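Long-range contacts in aminotransferase, class I (Staphylococcus aureus, PDB 2O1B), which probably transfers amino groups between amino acids and 2-oxo acids, using pyridoxal-5'-phosphate as cofactor, as class I aminotransferases do: residues K87-Q92 / A293-L298; I114-K119 / A284-A289; I217-A222 / A245-S250; Y249-G254 / V262-G267. All blocks are in the same frame, centred on the assembly; numbering follows the deposited sequence. Where two conformers were deposited one is given.

Interaction 1 (K87-Q92 / A293-L298)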
loop_
_atom_site.group_PDB
_atom_site.type_symbol
_atom_site.label_atom_id
_atom_site.label_comp_id
_atom_site.label_asym_id
_atom_site.label_seq_id
_atom_site.Cartn_x
_atom_site.Cartn_y
_atom_site.Cartn_z
ATOM N N LYS A 87 -11.881 -7.302 8.197
ATOM C CA LYS A 87 -12.894 -8.186 8.765
ATOM C C LYS A 87 -13.004 -8.000 10.275
ATOM O O LYS A 87 -12.011 -7.729 10.954
ATOM C CB LYS A 87 -12.544 -9.645 8.477
ATOM C CG LYS A 87 -12.630 -10.043 7.016
ATOM C CD LYS A 87 -12.369 -11.517 6.857
ATOM C CE LYS A 87 -12.440 -11.897 5.415
ATOM N NZ LYS A 87 -12.356 -13.353 5.272
ATOM N N GLU A 88 -14.217 -8.152 10.794
ATOM C CA GLU A 88 -14.444 -8.159 12.236
ATOM C C GLU A 88 -13.585 -9.202 12.946
ATOM O O GLU A 88 -13.013 -8.931 14.008
ATOM C CB GLU A 88 -15.917 -8.405 12.542
ATOM C CG GLU A 88 -16.726 -7.130 12.717
ATOM C CD GLU A 88 -16.307 -6.348 13.954
ATOM O OE1 GLU A 88 -16.479 -6.870 15.086
ATOM O OE2 GLU A 88 -15.802 -5.214 13.789
ATOM N N ALA A 89 -13.503 -10.391 12.357
ATOM C CA ALA A 89 -12.686 -11.471 12.904
ATOM C C ALA A 89 -11.194 -11.095 12.993
ATOM O O ALA A 89 -10.500 -11.561 13.893
ATOM C CB ALA A 89 -12.879 -12.740 12.105
ATOM N N PHE A 90 -10.720 -10.260 12.068
ATOM C CA PHE A 90 -9.323 -9.785 12.081
ATOM C C PHE A 90 -9.153 -8.766 13.197
ATOM O O PHE A 90 -8.269 -8.917 14.045
ATOM C CB PHE A 90 -8.895 -9.238 10.697
ATOM C CG PHE A 90 -7.379 -9.044 10.510
ATOM C CD1 PHE A 90 -6.448 -9.561 11.408
ATOM C CD2 PHE A 90 -6.899 -8.353 9.396
ATOM C CE1 PHE A 90 -5.073 -9.356 11.215
ATOM C CE2 PHE A 90 -5.529 -8.160 9.185
ATOM C CZ PHE A 90 -4.620 -8.658 10.096
ATOM N N LYS A 91 -10.025 -7.755 13.234
ATOM C CA LYS A 91 -9.987 -6.768 14.326
ATOM C C LYS A 91 -10.024 -7.454 15.696
ATOM O O LYS A 91 -9.346 -7.039 16.638
ATOM C CB LYS A 91 -11.159 -5.793 14.209
ATOM C CG LYS A 91 -11.192 -4.978 12.923
ATOM C CD LYS A 91 -12.428 -4.097 12.919
ATOM C CE LYS A 91 -12.585 -3.346 11.608
ATOM N NZ LYS A 91 -13.971 -2.796 11.489
ATOM N N GLN A 92 -10.829 -8.510 15.785
ATOM C CA GLN A 92 -10.989 -9.284 17.004
ATOM C C GLN A 92 -9.761 -10.129 17.344
ATOM O O GLN A 92 -9.426 -10.278 18.518
ATOM C CB GLN A 92 -12.235 -10.164 16.914
ATOM C CG GLN A 92 -12.576 -10.895 18.204
ATOM C CD GLN A 92 -13.083 -9.965 19.297
ATOM O OE1 GLN A 92 -14.042 -9.230 19.096
ATOM N NE2 GLN A 92 -12.455 -10.014 20.463
ATOM N N ALA A 293 -5.531 -15.794 6.762
ATOM C CA ALA A 293 -4.238 -16.354 7.137
ATOM C C ALA A 293 -3.650 -15.629 8.351
ATOM O O ALA A 293 -3.107 -16.261 9.247
ATOM C CB ALA A 293 -3.281 -16.286 5.968
ATOM N N ALA A 294 -3.767 -14.299 8.364
ATOM C CA ALA A 294 -3.338 -13.479 9.492
ATOM C C ALA A 294 -4.111 -13.782 10.788
ATOM O O ALA A 294 -3.520 -13.845 11.880
ATOM C CB ALA A 294 -3.445 -12.011 9.132
ATOM N N ILE A 295 -5.424 -13.978 10.657
ATOM C CA ILE A 295 -6.298 -14.315 11.777
ATOM C C ILE A 295 -5.826 -15.636 12.339
ATOM O O ILE A 295 -5.658 -15.789 13.548
ATOM C CB ILE A 295 -7.786 -14.458 11.319
ATOM C CG1 ILE A 295 -8.413 -13.084 11.056
ATOM C CG2 ILE A 295 -8.623 -15.254 12.357
ATOM C CD1 ILE A 295 -9.616 -13.110 10.097
ATOM N N TYR A 296 -5.610 -16.594 11.448
ATOM C CA TYR A 296 -5.202 -17.922 11.871
ATOM C C TYR A 296 -3.874 -17.854 12.615
ATOM O O TYR A 296 -3.725 -18.483 13.652
ATOM C CB TYR A 296 -5.100 -18.853 10.673
ATOM C CG TYR A 296 -5.033 -20.294 11.083
ATOM C CD1 TYR A 296 -3.811 -20.959 11.162
ATOM C CD2 TYR A 296 -6.189 -20.986 11.430
ATOM C CE1 TYR A 296 -3.752 -22.282 11.552
ATOM C CE2 TYR A 296 -6.140 -22.305 11.814
ATOM C CZ TYR A 296 -4.922 -22.944 11.871
ATOM O OH TYR A 296 -4.886 -24.257 12.255
ATOM N N ALA A 297 -2.935 -17.051 12.107
ATOM C CA ALA A 297 -1.613 -16.933 12.716
ATOM C C ALA A 297 -1.703 -16.396 14.138
ATOM O O ALA A 297 -1.197 -17.016 15.073
ATOM C CB ALA A 297 -0.705 -16.064 11.868
ATOM N N LEU A 298 -2.357 -15.246 14.284
ATOM C CA LEU A 298 -2.510 -14.576 15.572
ATOM C C LEU A 298 -3.210 -15.428 16.603
ATOM O O LEU A 298 -2.796 -15.464 17.757
ATOM C CB LEU A 298 -3.258 -13.248 15.397
ATOM C CG LEU A 298 -2.462 -12.175 14.650
ATOM C CD1 LEU A 298 -3.369 -11.030 14.203
ATOM C CD2 LEU A 298 -1.347 -11.665 15.540
#
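I295 lays its CG1 branch against the backbone of F90, CG1 coming within 3.6 Å of F90 CA. With CG1 beside its own backbone N (chi1 -75°), the isoleucine sends CD1 on past F90 N to the methyl of A89, where I295 CD1 and A89 CB stand 3.8 Å apart. The F90 ring, its CG anti to the backbone N (chi1 -166°), extends to A294 and L298 of the partner helix. F90 CZ meets A294 CB at 3.7 Å, and at the ring edge, near the plane, L298 CD1 lies 3.8 Å from F90 CE1. Alanine suits both 89 and 294, since a single methyl allows the close approach of I295 CD1 to A89 and of the F90 ring to A294. No hydrogen bond links the segments. Further out, K87 takes the N-cap position, and its NZ forms a salt bridge with D292, so a charged pair flanks the apolar patch. F90 also rests on V262 and on I114 of strand 112-115. The axes of segments 88-92 and 293-298 approach to 9.2 Å and cross at 30°, running in broadly the same direction: apolar helix-helix packing beside the mixed sheet of the PLP-dependent aminotransferase fold.

Interaction 2 (I114-K119 / A284-A289). With PLP (pyridoxal-5'-phosphate), chain B.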
loop_
_atom_site.group_PDB
_atom_site.type_symbol
_atom_site.label_atom_id
_atom_site.label_comp_id
_atom_site.label_asym_id
_atom_site.label_seq_id
_atom_site.Cartn_x
_atom_site.Cartn_y
_atom_site.Cartn_z
ATOM N N ILE A 114 -5.580 -2.038 10.634
ATOM C CA ILE A 114 -4.822 -3.047 9.906
ATOM C C ILE A 114 -3.859 -2.393 8.917
ATOM O O ILE A 114 -4.218 -1.410 8.270
ATOM C CB ILE A 114 -5.781 -3.988 9.158
ATOM C CG1 ILE A 114 -6.453 -4.932 10.153
ATOM C CG2 ILE A 114 -5.045 -4.836 8.166
ATOM C CD1 ILE A 114 -7.861 -4.582 10.483
ATOM N N LEU A 115 -2.642 -2.940 8.811
ATOM C CA LEU A 115 -1.593 -2.371 7.945
ATOM C C LEU A 115 -1.159 -3.330 6.843
ATOM O O LEU A 115 -1.090 -4.535 7.058
ATOM C CB LEU A 115 -0.370 -1.922 8.765
ATOM C CG LEU A 115 -0.582 -0.896 9.890
ATOM C CD1 LEU A 115 0.696 -0.658 10.685
ATOM C CD2 LEU A 115 -1.137 0.416 9.354
ATOM N N TYR A 116 -0.848 -2.775 5.673
ATOM C CA TYR A 116 -0.411 -3.548 4.509
ATOM C C TYR A 116 1.107 -3.756 4.583
ATOM O O TYR A 116 1.863 -3.263 3.733
ATOM C CB TYR A 116 -0.786 -2.804 3.225
ATOM C CG TYR A 116 -2.258 -2.468 3.129
ATOM C CD1 TYR A 116 -3.141 -3.326 2.484
ATOM C CD2 TYR A 116 -2.771 -1.292 3.691
ATOM C CE1 TYR A 116 -4.501 -3.029 2.393
ATOM C CE2 TYR A 116 -4.130 -0.984 3.609
ATOM C CZ TYR A 116 -4.990 -1.861 2.963
ATOM O OH TYR A 116 -6.335 -1.576 2.862
ATOM N N GLY A 117 1.534 -4.485 5.612
ATOM C CA GLY A 117 2.930 -4.513 6.039
ATOM C C GLY A 117 3.162 -3.253 6.843
ATOM O O GLY A 117 2.667 -2.189 6.469
ATOM N N THR A 118 3.918 -3.356 7.936
ATOM C CA THR A 118 4.097 -2.221 8.845
ATOM C C THR A 118 4.870 -1.060 8.243
ATOM O O THR A 118 4.649 0.085 8.634
ATOM C CB THR A 118 4.736 -2.607 10.211
ATOM O OG1 THR A 118 6.079 -3.094 10.038
ATOM C CG2 THR A 118 3.886 -3.649 10.912
ATOM N N LYS A 119 5.775 -1.344 7.307
ATOM C CA LYS A 119 6.525 -0.279 6.641
ATOM C C LYS A 119 5.559 0.783 6.099
ATOM O O LYS A 119 5.737 1.985 6.323
ATOM C CB LYS A 119 7.421 -0.842 5.534
ATOM C CG LYS A 119 8.279 0.221 4.843
ATOM C CD LYS A 119 9.013 -0.334 3.633
ATOM C CE LYS A 119 9.813 0.776 2.935
ATOM N NZ LYS A 119 10.849 0.211 2.019
ATOM N N ALA A 284 -8.136 0.166 -0.713
ATOM C CA ALA A 284 -9.506 -0.311 -0.830
ATOM C C ALA A 284 -9.706 -1.602 -0.036
ATOM O O ALA A 284 -10.485 -2.472 -0.434
ATOM C CB ALA A 284 -9.862 -0.532 -2.306
ATOM N N GLY A 285 -9.004 -1.721 1.090
ATOM C CA GLY A 285 -9.134 -2.900 1.940
ATOM C C GLY A 285 -8.045 -3.926 1.692
ATOM O O GLY A 285 -7.381 -3.902 0.648
HETATM N N MSE A 286 -7.861 -4.827 2.659
HETATM C CA MSE A 286 -6.891 -5.906 2.543
HETATM C C MSE A 286 -7.530 -7.168 1.957
HETATM O O MSE A 286 -8.657 -7.528 2.302
HETATM C CB MSE A 286 -6.260 -6.221 3.906
HETATM C CG MSE A 286 -5.302 -7.400 3.877
HETATM SE SE MSE A 286 -4.344 -7.665 5.552
HETATM C CE MSE A 286 -3.279 -6.028 5.469
ATOM N N PHE A 287 -6.776 -7.840 1.090
ATOM C CA PHE A 287 -7.147 -9.143 0.543
ATOM C C PHE A 287 -7.761 -10.016 1.632
ATOM O O PHE A 287 -7.135 -10.258 2.657
ATOM C CB PHE A 287 -5.891 -9.792 -0.053
ATOM C CG PHE A 287 -6.143 -11.049 -0.861
ATOM C CD1 PHE A 287 -7.381 -11.304 -1.459
ATOM C CD2 PHE A 287 -5.098 -11.959 -1.067
ATOM C CE1 PHE A 287 -7.588 -12.466 -2.220
ATOM C CE2 PHE A 287 -5.299 -13.124 -1.831
ATOM C CZ PHE A 287 -6.542 -13.371 -2.410
ATOM N N GLY A 288 -8.997 -10.459 1.420
ATOM C CA GLY A 288 -9.698 -11.262 2.412
ATOM C C GLY A 288 -8.958 -12.529 2.820
ATOM O O GLY A 288 -8.909 -12.865 3.999
ATOM N N ALA A 289 -8.400 -13.241 1.844
ATOM C CA ALA A 289 -7.652 -14.483 2.115
ATOM C C ALA A 289 -6.371 -14.220 2.928
ATOM O O ALA A 289 -5.993 -15.027 3.778
ATOM C CB ALA A 289 -7.335 -15.204 0.829
HETATM N N1 PLP B . 10.424 -1.741 11.600
HETATM C C2 PLP B . 11.540 -2.472 11.961
HETATM C C2A PLP B . 12.339 -2.051 13.164
HETATM C C3 PLP B . 11.870 -3.605 11.214
HETATM O O3 PLP B . 12.960 -4.362 11.532
HETATM C C4 PLP B . 11.083 -3.978 10.115
HETATM C C4A PLP B . 11.113 -5.420 9.702
HETATM C C5 PLP B . 9.968 -3.218 9.753
HETATM C C6 PLP B . 9.645 -2.090 10.507
HETATM C C5A PLP B . 9.112 -3.583 8.547
HETATM O O4P PLP B . 8.289 -4.710 8.782
HETATM P P PLP B . 7.177 -5.161 7.700
HETATM O O1P PLP B . 7.641 -6.432 7.009
HETATM O O2P PLP B . 7.027 -4.033 6.715
HETATM O O3P PLP B . 5.904 -5.421 8.454
#
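Y116 and M286, a selenomethionine, bring together two connecting segments in a buried, chiefly apolar contact of the PLP-dependent aminotransferase fold. Residues 114-119 lead from the edge strand 112-115 into helix 118-129; the other segment, 284-289, is mostly loop and enters helix 288-300 at its end. Y116 is the centre of an inverse gamma turn that swings the chain out of the strand; the side chains of Y116 and M286 run past one another head to tail, with Y116 CE1 3.9 Å from M286 CB. The tyrosine ring's edge is turned to the backbone of G285, and its hydroxyl ends 3.2 Å from G285 N. Glycine fits there because its backbone angles would press a CB against the preceding carbonyl oxygen. M286 runs extended from its backbone, CG anti to N (chi1 176°), then bends at the selenium; its end lies against I114, with the selenium near F90. Beyond the turn, the start of helix 118-129 grips the cofactor phosphate: T118 N donates to PLP O3P at 2.9 Å and K119 N to PLP O2P at 3.0 Å. A helix N terminus would be expected to favour such an anion. The extended side chain of K119 points elsewhere, its NZ bonding to the carbonyl oxygens of T280 and N283 of the second subunit. Where M286 ends, the packing is tight: its CE lies 3.4 Å from I114 CG2.

Interaction 3 (I217-A222 / A245-S250). With PLP (pyridoxal-5'-phosphate), chain B.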
loop_
_atom_site.group_PDB
_atom_site.type_symbol
_atom_site.label_atom_id
_atom_site.label_comp_id
_atom_site.label_asym_id
_atom_site.label_seq_id
_atom_site.Cartn_x
_atom_site.Cartn_y
_atom_site.Cartn_z
ATOM N N ILE A 217 3.694 9.472 20.312
ATOM C CA ILE A 217 4.730 8.472 20.142
ATOM C C ILE A 217 4.229 7.365 19.228
ATOM O O ILE A 217 3.069 6.933 19.328
ATOM C CB ILE A 217 5.156 7.867 21.512
ATOM C CG1 ILE A 217 5.778 8.941 22.412
ATOM C CG2 ILE A 217 6.105 6.673 21.330
ATOM C CD1 ILE A 217 5.920 8.530 23.860
ATOM N N VAL A 218 5.108 6.918 18.335
ATOM C CA VAL A 218 4.867 5.719 17.552
ATOM C C VAL A 218 5.914 4.728 17.986
ATOM O O VAL A 218 7.100 4.975 17.811
ATOM C CB VAL A 218 5.043 5.951 16.036
ATOM C CG1 VAL A 218 4.815 4.639 15.266
ATOM C CG2 VAL A 218 4.093 7.014 15.557
ATOM N N HIS A 219 5.483 3.612 18.556
ATOM C CA HIS A 219 6.425 2.570 18.926
ATOM C C HIS A 219 6.393 1.441 17.902
ATOM O O HIS A 219 5.346 0.847 17.673
ATOM C CB HIS A 219 6.166 2.040 20.349
ATOM C CG HIS A 219 7.087 0.923 20.741
ATOM N ND1 HIS A 219 8.460 1.037 20.679
ATOM C CD2 HIS A 219 6.833 -0.336 21.168
ATOM C CE1 HIS A 219 9.010 -0.106 21.050
ATOM N NE2 HIS A 219 8.045 -0.956 21.351
ATOM N N ASP A 220 7.552 1.179 17.290
ATOM C CA ASP A 220 7.729 0.163 16.242
ATOM C C ASP A 220 8.138 -1.161 16.885
ATOM O O ASP A 220 9.290 -1.357 17.277
ATOM C CB ASP A 220 8.799 0.651 15.260
ATOM C CG ASP A 220 9.005 -0.264 14.058
ATOM O OD1 ASP A 220 9.767 0.163 13.136
ATOM O OD2 ASP A 220 8.430 -1.384 14.013
ATOM N N PHE A 221 7.179 -2.073 16.975
ATOM C CA PHE A 221 7.298 -3.309 17.756
ATOM C C PHE A 221 7.538 -4.528 16.859
ATOM O O PHE A 221 7.146 -5.654 17.197
ATOM C CB PHE A 221 5.994 -3.491 18.536
ATOM C CG PHE A 221 6.136 -4.201 19.864
ATOM C CD1 PHE A 221 7.349 -4.272 20.528
ATOM C CD2 PHE A 221 5.015 -4.785 20.451
ATOM C CE1 PHE A 221 7.451 -4.922 21.759
ATOM C CE2 PHE A 221 5.104 -5.440 21.679
ATOM C CZ PHE A 221 6.331 -5.504 22.333
ATOM N N ALA A 222 8.191 -4.294 15.721
ATOM C CA ALA A 222 8.519 -5.350 14.740
ATOM C C ALA A 222 9.181 -6.582 15.344
ATOM O O ALA A 222 8.948 -7.714 14.875
ATOM C CB ALA A 222 9.395 -4.783 13.645
ATOM N N ALA A 245 0.389 7.325 22.678
ATOM C CA ALA A 245 1.060 6.454 21.717
ATOM C C ALA A 245 0.177 5.483 20.941
ATOM O O ALA A 245 -0.914 5.099 21.390
ATOM C CB ALA A 245 2.166 5.665 22.417
ATOM N N ILE A 246 0.681 5.092 19.770
ATOM C CA ILE A 246 0.233 3.874 19.094
ATOM C C ILE A 246 1.411 2.929 19.034
ATOM O O ILE A 246 2.568 3.354 19.082
ATOM C CB ILE A 246 -0.281 4.116 17.642
ATOM C CG1 ILE A 246 0.772 4.841 16.789
ATOM C CG2 ILE A 246 -1.614 4.850 17.659
ATOM C CD1 ILE A 246 0.437 4.890 15.282
ATOM N N GLU A 247 1.110 1.642 18.941
ATOM C CA GLU A 247 2.127 0.629 18.755
ATOM C C GLU A 247 1.861 -0.103 17.452
ATOM O O GLU A 247 0.722 -0.439 17.148
ATOM C CB GLU A 247 2.079 -0.344 19.902
ATOM C CG GLU A 247 3.249 -1.284 19.959
ATOM C CD GLU A 247 3.402 -1.813 21.334
ATOM O OE1 GLU A 247 2.596 -2.697 21.726
ATOM O OE2 GLU A 247 4.307 -1.316 22.030
ATOM N N ILE A 248 2.919 -0.357 16.691
ATOM C CA ILE A 248 2.786 -1.038 15.402
ATOM C C ILE A 248 3.450 -2.418 15.492
ATOM O O ILE A 248 4.589 -2.553 15.927
ATOM C CB ILE A 248 3.316 -0.160 14.260
ATOM C CG1 ILE A 248 2.287 0.950 13.965
ATOM C CG2 ILE A 248 3.588 -0.999 13.003
ATOM C CD1 ILE A 248 2.703 1.975 12.976
ATOM N N TYR A 249 2.697 -3.436 15.124
ATOM C CA TYR A 249 3.114 -4.823 15.278
ATOM C C TYR A 249 3.095 -5.495 13.913
ATOM O O TYR A 249 2.136 -5.312 13.160
ATOM C CB TYR A 249 2.153 -5.549 16.226
ATOM C CG TYR A 249 2.647 -6.914 16.661
ATOM C CD1 TYR A 249 3.418 -7.057 17.825
ATOM C CD2 TYR A 249 2.364 -8.062 15.905
ATOM C CE1 TYR A 249 3.909 -8.314 18.218
ATOM C CE2 TYR A 249 2.841 -9.318 16.294
ATOM C CZ TYR A 249 3.620 -9.430 17.445
ATOM O OH TYR A 249 4.098 -10.666 17.822
ATOM N N SER A 250 4.134 -6.280 13.610
ATOM C CA SER A 250 4.262 -6.944 12.318
ATOM C C SER A 250 4.176 -8.456 12.454
ATOM O O SER A 250 4.691 -9.019 13.417
ATOM C CB SER A 250 5.600 -6.590 11.659
ATOM O OG SER A 250 5.736 -7.293 10.434
HETATM N N1 PLP B . 10.424 -1.741 11.600
HETATM C C2 PLP B . 11.540 -2.472 11.961
HETATM C C2A PLP B . 12.339 -2.051 13.164
HETATM C C3 PLP B . 11.870 -3.605 11.214
HETATM O O3 PLP B . 12.960 -4.362 11.532
HETATM C C4 PLP B . 11.083 -3.978 10.115
HETATM C C4A PLP B . 11.113 -5.420 9.702
HETATM C C5 PLP B . 9.968 -3.218 9.753
HETATM C C6 PLP B . 9.645 -2.090 10.507
HETATM C C5A PLP B . 9.112 -3.583 8.547
HETATM O O4P PLP B . 8.289 -4.710 8.782
HETATM P P PLP B . 7.177 -5.161 7.700
HETATM O O1P PLP B . 7.641 -6.432 7.009
HETATM O O2P PLP B . 7.027 -4.033 6.715
HETATM O O3P PLP B . 5.904 -5.421 8.454
HETATM O O HOH W 1 5.780 -7.308 15.513
HETATM O O HOH W 2 7.566 -9.387 13.228
#
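E247 CB lies 4.1 Å from H219 O; CG, anti to the backbone N (chi1 -169°), then passes 3.8 Å from F221 CB. Beyond it the carboxylate crosses the F221 ring at a slant, planes 27° apart, with E247 CD 3.5 Å from F221 CD2 and OE2 above one face toward the rim. This buried acid is well supplied with donors: Y98 and S234 bond to OE1, and the backbone N of I235 bonds to OE2. Beneath it the strands pair in parallel, with H219 N to I246 O at 3.0 Å and I248 N to H219 O at 2.9 Å. F221 N closes the ladder on I248 O. On the other face, D220 OD1, also bonded to Y146, is modelled at a short 2.5 Å from PLP N1; an acid probably serves the pyridine nitrogen here as in related aminotransferases. V218, I246 and I248 share that face, apolar residues suited to packing against helices 118-129 and 269-282. Strands 216-220 and 245-250, with helix 241-244 between them, form a beta-alpha-beta unit, flanked in the mixed sheet by strands 182-187 and 263-267.

Interaction 4 (Y249-G254 / V262-G267). With PLP (pyridoxal-5'-phosphate), chain B.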
loop_
_atom_site.group_PDB
_atom_site.type_symbol
_atom_site.label_atom_id
_atom_site.label_comp_id
_atom_site.label_asym_id
_atom_site.label_seq_id
_atom_site.Cartn_x
_atom_site.Cartn_y
_atom_site.Cartn_z
ATOM N N TYR A 249 2.697 -3.436 15.124
ATOM C CA TYR A 249 3.114 -4.823 15.278
ATOM C C TYR A 249 3.095 -5.495 13.913
ATOM O O TYR A 249 2.136 -5.312 13.160
ATOM C CB TYR A 249 2.153 -5.549 16.226
ATOM C CG TYR A 249 2.647 -6.914 16.661
ATOM C CD1 TYR A 249 3.418 -7.057 17.825
ATOM C CD2 TYR A 249 2.364 -8.062 15.905
ATOM C CE1 TYR A 249 3.909 -8.314 18.218
ATOM C CE2 TYR A 249 2.841 -9.318 16.294
ATOM C CZ TYR A 249 3.620 -9.430 17.445
ATOM O OH TYR A 249 4.098 -10.666 17.822
ATOM N N SER A 250 4.134 -6.280 13.610
ATOM C CA SER A 250 4.262 -6.944 12.318
ATOM C C SER A 250 4.176 -8.456 12.454
ATOM O O SER A 250 4.691 -9.019 13.417
ATOM C CB SER A 250 5.600 -6.590 11.659
ATOM O OG SER A 250 5.736 -7.293 10.434
ATOM N N LEU A 251 3.531 -9.108 11.489
ATOM C CA LEU A 251 3.571 -10.580 11.389
ATOM C C LEU A 251 4.795 -11.135 10.630
ATOM O O LEU A 251 5.039 -12.352 10.607
ATOM C CB LEU A 251 2.278 -11.111 10.763
ATOM C CG LEU A 251 0.998 -11.077 11.616
ATOM C CD1 LEU A 251 0.359 -9.698 11.674
ATOM C CD2 LEU A 251 -0.008 -12.090 11.082
ATOM N N SER A 252 5.565 -10.240 10.021
ATOM C CA SER A 252 6.701 -10.628 9.174
ATOM C C SER A 252 7.742 -11.516 9.845
ATOM O O SER A 252 8.040 -12.617 9.357
ATOM C CB SER A 252 7.400 -9.386 8.609
ATOM O OG SER A 252 6.580 -8.726 7.668
ATOM N N LYS A 253 8.310 -11.039 10.953
ATOM C CA LYS A 253 9.427 -11.759 11.575
ATOM C C LYS A 253 8.950 -12.838 12.521
ATOM O O LYS A 253 9.387 -13.979 12.425
ATOM C CB LYS A 253 10.402 -10.811 12.278
ATOM C CG LYS A 253 11.362 -10.160 11.309
ATOM C CD LYS A 253 11.044 -8.703 11.142
ATOM C CE LYS A 253 11.813 -8.164 9.969
ATOM N NZ LYS A 253 12.191 -6.749 10.229
ATOM N N GLY A 254 8.029 -12.478 13.407
ATOM C CA GLY A 254 7.446 -13.447 14.335
ATOM C C GLY A 254 6.928 -14.718 13.680
ATOM O O GLY A 254 7.177 -15.816 14.183
ATOM N N VAL A 262 1.610 -7.942 5.977
ATOM C CA VAL A 262 0.516 -7.786 6.934
ATOM C C VAL A 262 1.013 -7.409 8.334
ATOM O O VAL A 262 1.959 -8.000 8.860
ATOM C CB VAL A 262 -0.383 -9.055 6.992
ATOM C CG1 VAL A 262 0.419 -10.280 7.420
ATOM C CG2 VAL A 262 -1.571 -8.819 7.921
ATOM N N GLY A 263 0.373 -6.401 8.916
ATOM C CA GLY A 263 0.679 -5.930 10.265
ATOM C C GLY A 263 -0.504 -5.120 10.763
ATOM O O GLY A 263 -1.565 -5.109 10.130
ATOM N N PHE A 264 -0.335 -4.454 11.903
ATOM C CA PHE A 264 -1.390 -3.594 12.431
ATOM C C PHE A 264 -0.857 -2.528 13.371
ATOM O O PHE A 264 0.216 -2.690 13.961
ATOM C CB PHE A 264 -2.500 -4.413 13.106
ATOM C CG PHE A 264 -2.025 -5.305 14.213
ATOM C CD1 PHE A 264 -1.737 -6.642 13.969
ATOM C CD2 PHE A 264 -1.901 -4.820 15.509
ATOM C CE1 PHE A 264 -1.302 -7.479 15.001
ATOM C CE2 PHE A 264 -1.481 -5.648 16.542
ATOM C CZ PHE A 264 -1.184 -6.985 16.284
ATOM N N ALA A 265 -1.612 -1.433 13.468
ATOM C CA ALA A 265 -1.382 -0.370 14.427
ATOM C C ALA A 265 -2.433 -0.509 15.508
ATOM O O ALA A 265 -3.581 -0.881 15.229
ATOM C CB ALA A 265 -1.492 0.992 13.763
ATOM N N VAL A 266 -2.042 -0.187 16.737
ATOM C CA VAL A 266 -2.914 -0.357 17.902
ATOM C C VAL A 266 -2.684 0.781 18.893
ATOM O O VAL A 266 -1.554 1.214 19.100
ATOM C CB VAL A 266 -2.713 -1.768 18.546
ATOM C CG1 VAL A 266 -2.779 -1.721 20.040
ATOM C CG2 VAL A 266 -3.726 -2.760 18.002
ATOM N N GLY A 267 -3.764 1.320 19.468
ATOM C CA GLY A 267 -3.628 2.357 20.503
ATOM C C GLY A 267 -4.417 3.652 20.388
ATOM O O GLY A 267 -5.625 3.629 20.110
HETATM N N1 PLP B . 10.424 -1.741 11.600
HETATM C C2 PLP B . 11.540 -2.472 11.961
HETATM C C2A PLP B . 12.339 -2.051 13.164
HETATM C C3 PLP B . 11.870 -3.605 11.214
HETATM O O3 PLP B . 12.960 -4.362 11.532
HETATM C C4 PLP B . 11.083 -3.978 10.115
HETATM C C4A PLP B . 11.113 -5.420 9.702
HETATM C C5 PLP B . 9.968 -3.218 9.753
HETATM C C6 PLP B . 9.645 -2.090 10.507
HETATM C C5A PLP B . 9.112 -3.583 8.547
HETATM O O4P PLP B . 8.289 -4.710 8.782
HETATM P P PLP B . 7.177 -5.161 7.700
HETATM O O1P PLP B . 7.641 -6.432 7.009
HETATM O O2P PLP B . 7.027 -4.033 6.715
HETATM O O3P PLP B . 5.904 -5.421 8.454
HETATM O O HOH W 3 4.336 -9.448 6.382
#
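S250 OG takes part in two hydrogen bonds: it donates to PLP O3P at 2.7 Å and accepts from S252 N at 3.0 Å, which makes an ST turn. The turn stands where strand 245-250 leaves the mixed sheet of the aminotransferase fold, and it brings a second small hydroxyl to the phosphate, with S252 OG donating to PLP O1P. Water 3 gives a proton to that same S252 OG and accepts from V262 N, so the phosphate-binding turn is bridged to V262, the residue just before strand 263-267. Strands 245-250 and 263-267 run antiparallel. Y249 and F264 are a hydrogen-bonded pair, with Y249 N to F264 O at 2.8 Å and nearly straight (173°), and F264 N returning to Y249 O. G263, opposite S250, suits the close approach, because a CB there would collide with Y249 O. Past the pair, L251 N reaches V262 O at 3.3 Å, and L251 CB packs against V262 CG1. F264 holds CG between its N and carbonyl carbon (chi1 57°), which lays one ring face against Y249 CB in a CH-pi contact. The rings are tilted by only 22° but displaced, centroids 5.5 Å apart, so little of one faces the other. The K253 chain turns twice to bring NZ to PLP C4A, a covalent link consistent with this family's internal aldimine, though 1.8 Å is long for a C=N bond.

How the interactions relate
From the N terminus, helix 88-102 comes first, and interaction 1 closes the longest loop by pairing it with helix 288-300. Strand 112-115 follows; interaction 2 joins its end to the segment entering that same helix, so its loop is nested inside the first. Within both lie interactions 3 and 4, which run one into the other through Y249 and S250 and add strands 216-220 and 263-267 on the two sides of strand 245-250. L115 N, probably bonded to G263 O, extends this sheet to strand 112-115. F90 ties the helix pair to I114, M286 and V262, while interactions 2, 3 and 4 converge on one PLP.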